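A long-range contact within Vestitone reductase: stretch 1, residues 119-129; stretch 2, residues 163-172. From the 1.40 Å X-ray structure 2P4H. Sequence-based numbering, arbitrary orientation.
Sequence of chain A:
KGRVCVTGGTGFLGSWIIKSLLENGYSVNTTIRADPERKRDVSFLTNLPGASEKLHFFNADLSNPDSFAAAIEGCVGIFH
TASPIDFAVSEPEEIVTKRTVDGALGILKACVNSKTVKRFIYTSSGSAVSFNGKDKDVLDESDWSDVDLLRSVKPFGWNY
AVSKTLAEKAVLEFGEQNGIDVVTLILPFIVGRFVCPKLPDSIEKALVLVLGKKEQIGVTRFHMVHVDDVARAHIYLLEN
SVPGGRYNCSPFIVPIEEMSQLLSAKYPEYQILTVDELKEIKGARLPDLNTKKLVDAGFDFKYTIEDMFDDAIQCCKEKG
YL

Stretch 1 119-129: RFIYTSSGSAV
Stretch 2 163-172: SKTLAEKAVL

Residues 163-172 form one continuous stretch of helix, with phi/psi near -63/-45 and i-to-i+4 hydrogen bonds such as Glu168 N to Lys164 O, 3.0 Å. The helix packs on an extended strand running through Phe120 to Thr123 and on the helical-phi/psi turn at Gly126 to Ala128. Helix and strand run roughly antiparallel, at 143°, with axes 8.2 Å apart at closest approach. In register, Ser124 lies nearest Glu168 (CA to CA 6.3 Å) and Ala128 nearest Thr165 (CA to CA 4.4 Å).

Ser163 makes no contact. Lys164 points toward stretch 1 with chi angles m, m, p, t. Lys164 CG lies 3.2 Å from Ser127 OG and 4.0 Å from Ser125 CB. Ser125 (t) and Ser127 (p) share a hydrogen bond, Ser125 OG to Ser127 OG 2.8 Å; either could donate. A water donates to Lys164 O (2.7 Å) and to Ser124 OG (2.9 Å), so it bridges backbone and side chain. Thr165, rotamer m, sets Thr165 OG1 3.4 Å from Ala128 CA. The turn is held by Ala128 N to Ser125 O, 2.9 Å.

Ala167 CB meets Tyr122 OH at 3.3 Å. The CA-to-CB bond of Glu168 points sideways to stretch 1; chi1 and chi2 are both t and chi3 is -20°. Glu168 OE1 accepts a hydrogen bond from Ser124 OG at 2.6 Å; Ser124 is rotamer t. Ser124 OG thus donates to the carboxylate while accepting from the water. Ala128 CB is 3.7 Å from the same Glu168 OE1.

Val171, rotamer t, covers one face of the Tyr122 ring. Val171 CG2 sits 3.9 Å from the centroid of the Tyr122 ring, 8° off the normal, a CH-pi contact. Val171 CG1 reaches Phe120 CE1 at 4.5 Å. Phe120 and Tyr122 are both t and point toward the helix; Ile121 and Thr123 point away.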

ATOM      1  N   ARG A 119      -9.736  -8.525  13.047  1.00 15.29           N
ATOM      2  CA  ARG A 119      -8.915  -7.369  12.711  1.00 13.59           C
ATOM      3  C   ARG A 119      -9.321  -6.761  11.374  1.00 12.85           C
ATOM      4  O   ARG A 119      -9.583  -7.476  10.404  1.00 12.60           O
ATOM      5  CB  ARG A 119      -7.427  -7.732  12.653  1.00 14.63           C
ATOM      6  CG  ARG A 119      -6.516  -6.502  12.597  1.00 15.42           C
ATOM      7  CD  ARG A 119      -6.194  -5.955  13.984  1.00 15.44           C
ATOM      8  NE  ARG A 119      -4.995  -6.594  14.523  1.00 15.63           N
ATOM      9  CZ  ARG A 119      -4.359  -6.217  15.628  1.00 15.21           C
ATOM     10  NH1 ARG A 119      -4.799  -5.196  16.350  1.00 17.30           N
ATOM     11  NH2 ARG A 119      -3.252  -6.849  15.992  1.00 16.15           N
ATOM     12  N   PHE A 120      -9.379  -5.433  11.349  1.00 12.33           N
ATOM     13  CA  PHE A 120      -9.699  -4.663  10.151  1.00 10.86           C
ATOM     14  C   PHE A 120      -8.412  -3.907   9.848  1.00 11.58           C
ATOM     15  O   PHE A 120      -7.952  -3.111  10.668  1.00 12.07           O
ATOM     16  CB  PHE A 120     -10.843  -3.679  10.437  1.00 11.83           C
ATOM     17  CG  PHE A 120     -11.256  -2.854   9.248  1.00 10.78           C
ATOM     18  CD1 PHE A 120     -10.492  -1.768   8.834  1.00 12.49           C
ATOM     19  CD2 PHE A 120     -12.417  -3.166   8.539  1.00 12.52           C
ATOM     20  CE1 PHE A 120     -10.875  -1.003   7.734  1.00 12.95           C
ATOM     21  CE2 PHE A 120     -12.808  -2.409   7.439  1.00 12.83           C
ATOM     22  CZ  PHE A 120     -12.038  -1.325   7.034  1.00 13.18           C
ATOM     23  N   ILE A 121      -7.821  -4.173   8.689  1.00 11.00           N
ATOM     24  CA  ILE A 121      -6.573  -3.517   8.325  1.00 10.95           C
ATOM     25  C   ILE A 121      -6.781  -2.584   7.144  1.00 10.78           C
ATOM     26  O   ILE A 121      -7.184  -3.003   6.053  1.00 11.22           O
ATOM     27  CB  ILE A 121      -5.478  -4.551   7.993  1.00 11.44           C
ATOM     28  CG1 ILE A 121      -5.316  -5.510   9.175  1.00 12.89           C
ATOM     29  CG2 ILE A 121      -4.158  -3.846   7.719  1.00 12.95           C
ATOM     30  CD1 ILE A 121      -4.197  -6.528   9.014  1.00 13.75           C
ATOM     31  N   TYR A 122      -6.503  -1.308   7.384  1.00 10.70           N
ATOM     32  CA  TYR A 122      -6.666  -0.271   6.377  1.00 10.66           C
ATOM     33  C   TYR A 122      -5.332   0.142   5.783  1.00 10.65           C
ATOM     34  O   TYR A 122      -4.378   0.424   6.507  1.00 10.69           O
ATOM     35  CB  TYR A 122      -7.334   0.957   6.996  1.00 12.68           C
ATOM     36  CG  TYR A 122      -7.618   2.046   5.993  1.00 13.68           C
ATOM     37  CD1 TYR A 122      -8.617   1.880   5.034  1.00 15.42           C
ATOM     38  CD2 TYR A 122      -6.868   3.223   5.971  1.00 15.83           C
ATOM     39  CE1 TYR A 122      -8.866   2.853   4.076  1.00 17.62           C
ATOM     40  CE2 TYR A 122      -7.113   4.209   5.007  1.00 16.48           C
ATOM     41  CZ  TYR A 122      -8.115   4.008   4.066  1.00 18.25           C
ATOM     42  OH  TYR A 122      -8.366   4.956   3.097  1.00 22.39           O
ATOM     43  N   THR A 123      -5.282   0.186   4.459  1.00 11.23           N
ATOM     44  CA  THR A 123      -4.083   0.580   3.740  1.00 12.13           C
ATOM     45  C   THR A 123      -3.976   2.098   3.666  1.00 12.23           C
ATOM     46  O   THR A 123      -4.823   2.744   3.046  1.00 14.35           O
ATOM     47  CB  THR A 123      -4.107   0.023   2.295  1.00 14.39           C
ATOM     48  OG1 THR A 123      -3.968  -1.404   2.328  1.00 17.46           O
ATOM     49  CG2 THR A 123      -2.986   0.624   1.463  1.00 16.04           C
ATOM     50  N   SER A 124      -2.962   2.673   4.310  1.00 11.56           N
ATOM     51  CA  SER A 124      -2.766   4.115   4.231  1.00 11.53           C
ATOM     52  C   SER A 124      -1.542   4.405   3.370  1.00 12.61           C
ATOM     53  O   SER A 124      -1.045   3.514   2.676  1.00 13.21           O
ATOM     54  CB  SER A 124      -2.629   4.755   5.615  1.00 11.82           C
ATOM     55  OG  SER A 124      -2.755   6.167   5.499  1.00 12.96           O
ATOM     56  N   SER A 125      -1.035   5.632   3.443  1.00 12.48           N
ATOM     57  CA  SER A 125       0.057   6.056   2.579  1.00 12.94           C
ATOM     58  C   SER A 125       1.012   7.055   3.217  1.00 12.76           C
ATOM     59  O   SER A 125       0.645   7.759   4.153  1.00 12.41           O
ATOM     60  CB  SER A 125      -0.572   6.681   1.327  1.00 14.46           C
ATOM     61  OG  SER A 125       0.305   7.558   0.653  1.00 15.35           O
ATOM     62  N   GLY A 126       2.235   7.116   2.695  1.00 12.96           N
ATOM     63  CA  GLY A 126       3.208   8.065   3.201  1.00 13.22           C
ATOM     64  C   GLY A 126       2.719   9.486   2.974  1.00 12.50           C
ATOM     65  O   GLY A 126       3.166  10.419   3.640  1.00 13.36           O
ATOM     66  N   SER A 127       1.790   9.657   2.036  1.00 12.95           N
ATOM     67  CA  SER A 127       1.251  10.985   1.757  1.00 14.15           C
ATOM     68  C   SER A 127       0.414  11.483   2.935  1.00 13.90           C
ATOM     69  O   SER A 127       0.148  12.679   3.051  1.00 13.93           O
ATOM     70  CB  SER A 127       0.392  10.962   0.492  1.00 15.31           C
ATOM     71  OG  SER A 127      -0.728  10.115   0.658  1.00 22.41           O
ATOM     72  N   ALA A 128      -0.005  10.568   3.805  1.00 12.69           N
ATOM     73  CA  ALA A 128      -0.803  10.937   4.972  1.00 12.53           C
ATOM     74  C   ALA A 128       0.056  11.458   6.124  1.00 12.73           C
ATOM     75  O   ALA A 128      -0.474  11.920   7.141  1.00 12.85           O
ATOM     76  CB  ALA A 128      -1.636   9.740   5.442  1.00 12.73           C
ATOM     77  N   VAL A 129       1.378  11.389   5.972  1.00 12.16           N
ATOM     78  CA  VAL A 129       2.285  11.863   7.018  1.00 14.29           C
ATOM     79  C   VAL A 129       3.380  12.813   6.538  1.00 14.25           C
ATOM     80  O   VAL A 129       3.901  13.606   7.324  1.00 15.80           O
ATOM     81  CB  VAL A 129       3.005  10.681   7.747  1.00 14.35           C
ATOM     82  CG1 VAL A 129       1.984   9.733   8.353  1.00 14.29           C
ATOM     83  CG2 VAL A 129       3.928   9.940   6.784  1.00 14.53           C
ATOM     84  N   SER A 163      -6.847  13.316   0.483  1.00 15.90           N
ATOM     85  CA  SER A 163      -7.716  12.144   0.499  1.00 16.47           C
ATOM     86  C   SER A 163      -7.231  11.091   1.492  1.00 16.02           C
ATOM     87  O   SER A 163      -7.994  10.623   2.339  1.00 16.31           O
ATOM     88  CB  SER A 163      -7.795  11.533  -0.905  1.00 18.13           C
ATOM     89  OG  SER A 163      -8.684  10.427  -0.934  1.00 23.35           O
ATOM     90  N   LYS A 164      -5.958  10.729   1.388  1.00 15.07           N
ATOM     91  CA  LYS A 164      -5.376   9.721   2.265  1.00 14.79           C
ATOM     92  C   LYS A 164      -5.386  10.136   3.732  1.00 13.45           C
ATOM     93  O   LYS A 164      -5.670   9.327   4.615  1.00 12.78           O
ATOM     94  CB  LYS A 164      -3.935   9.421   1.839  1.00 16.70           C
ATOM     95  CG  LYS A 164      -3.746   8.997   0.384  1.00 20.14           C
ATOM     96  CD  LYS A 164      -4.322   7.624   0.087  1.00 24.54           C
ATOM     97  CE  LYS A 164      -5.816   7.677  -0.161  1.00 27.26           C
ATOM     98  NZ  LYS A 164      -6.343   6.368  -0.639  1.00 29.17           N
ATOM     99  N   THR A 165      -5.068  11.399   3.998  1.00 12.44           N
ATOM    100  CA  THR A 165      -5.031  11.889   5.368  1.00 12.53           C
ATOM    101  C   THR A 165      -6.418  11.855   6.009  1.00 13.53           C
ATOM    102  O   THR A 165      -6.587  11.336   7.115  1.00 13.15           O
ATOM    103  CB  THR A 165      -4.472  13.328   5.418  1.00 12.76           C
ATOM    104  OG1 THR A 165      -3.172  13.352   4.812  1.00 13.15           O
ATOM    105  CG2 THR A 165      -4.357  13.808   6.859  1.00 13.98           C
ATOM    106  N   LEU A 166      -7.407  12.406   5.312  1.00 14.57           N
ATOM    107  CA  LEU A 166      -8.767  12.426   5.838  1.00 15.16           C
ATOM    108  C   LEU A 166      -9.324  11.016   6.001  1.00 13.54           C
ATOM    109  O   LEU A 166      -9.998  10.720   6.988  1.00 13.90           O
ATOM    110  CB  LEU A 166      -9.681  13.231   4.911  1.00 17.04           C
ATOM    111  CG  LEU A 166      -9.375  14.726   4.809  1.00 19.75           C
ATOM    112  CD1 LEU A 166     -10.368  15.385   3.864  1.00 22.02           C
ATOM    113  CD2 LEU A 166      -9.450  15.364   6.187  1.00 20.31           C
ATOM    114  N   ALA A 167      -9.038  10.148   5.037  1.00 13.05           N
ATOM    115  CA  ALA A 167      -9.535   8.780   5.099  1.00 12.75           C
ATOM    116  C   ALA A 167      -8.973   8.013   6.288  1.00 12.59           C
ATOM    117  O   ALA A 167      -9.719   7.371   7.024  1.00 11.71           O
ATOM    118  CB  ALA A 167      -9.214   8.044   3.810  1.00 13.63           C
ATOM    119  N   GLU A 168      -7.659   8.081   6.488  1.00 11.68           N
ATOM    120  CA  GLU A 168      -7.067   7.349   7.599  1.00 11.36           C
ATOM    121  C   GLU A 168      -7.570   7.864   8.941  1.00 12.54           C
ATOM    122  O   GLU A 168      -7.848   7.078   9.850  1.00 12.05           O
ATOM    123  CB  GLU A 168      -5.536   7.418   7.574  1.00 10.86           C
ATOM    124  CG  GLU A 168      -4.920   6.320   8.447  1.00 10.90           C
ATOM    125  CD  GLU A 168      -3.435   6.478   8.701  1.00 11.14           C
ATOM    126  OE1 GLU A 168      -2.753   7.191   7.936  1.00 11.89           O
ATOM    127  OE2 GLU A 168      -2.949   5.863   9.672  1.00 13.02           O
ATOM    128  N   LYS A 169      -7.691   9.181   9.068  1.00 12.47           N
ATOM    129  CA  LYS A 169      -8.183   9.752  10.312  1.00 13.88           C
ATOM    130  C   LYS A 169      -9.602   9.270  10.587  1.00 13.23           C
ATOM    131  O   LYS A 169      -9.938   8.932  11.720  1.00 13.40           O
ATOM    132  CB  LYS A 169      -8.158  11.282  10.259  1.00 15.44           C
ATOM    133  CG  LYS A 169      -6.764  11.872  10.333  1.00 18.68           C
ATOM    134  CD  LYS A 169      -6.811  13.381  10.513  1.00 21.09           C
ATOM    135  CE  LYS A 169      -5.422  13.955  10.751  1.00 22.39           C
ATOM    136  NZ  LYS A 169      -5.481  15.419  11.032  1.00 27.07           N
ATOM    137  N   ALA A 170     -10.430   9.227   9.548  1.00 12.54           N
ATOM    138  CA  ALA A 170     -11.812   8.790   9.707  1.00 13.41           C
ATOM    139  C   ALA A 170     -11.878   7.332  10.156  1.00 13.74           C
ATOM    140  O   ALA A 170     -12.676   6.973  11.024  1.00 13.32           O
ATOM    141  CB  ALA A 170     -12.572   8.977   8.399  1.00 14.64           C
ATOM    142  N   VAL A 171     -11.032   6.496   9.567  1.00 12.13           N
ATOM    143  CA  VAL A 171     -10.995   5.080   9.913  1.00 13.15           C
ATOM    144  C   VAL A 171     -10.589   4.870  11.374  1.00 12.72           C
ATOM    145  O   VAL A 171     -11.229   4.112  12.106  1.00 13.40           O
ATOM    146  CB  VAL A 171     -10.013   4.320   8.983  1.00 12.39           C
ATOM    147  CG1 VAL A 171      -9.732   2.926   9.527  1.00 14.83           C
ATOM    148  CG2 VAL A 171     -10.610   4.220   7.585  1.00 14.40           C
ATOM    149  N   LEU A 172      -9.530   5.543  11.805  1.00 13.19           N
ATOM    150  CA  LEU A 172      -9.068   5.403  13.181  1.00 12.54           C
ATOM    151  C   LEU A 172     -10.130   5.874  14.172  1.00 13.96           C
ATOM    152  O   LEU A 172     -10.391   5.213  15.179  1.00 14.86           O
ATOM    153  CB  LEU A 172      -7.771   6.193  13.375  1.00 12.71           C
ATOM    154  CG  LEU A 172      -6.552   5.634  12.635  1.00 13.10           C
ATOM    155  CD1 LEU A 172      -5.463   6.687  12.571  1.00 13.08           C
ATOM    156  CD2 LEU A 172      -6.054   4.377  13.344  1.00 12.94           C
TER
HETATM  157  O   HOH W   1      -5.110   6.828   3.925  1.00 19.02           O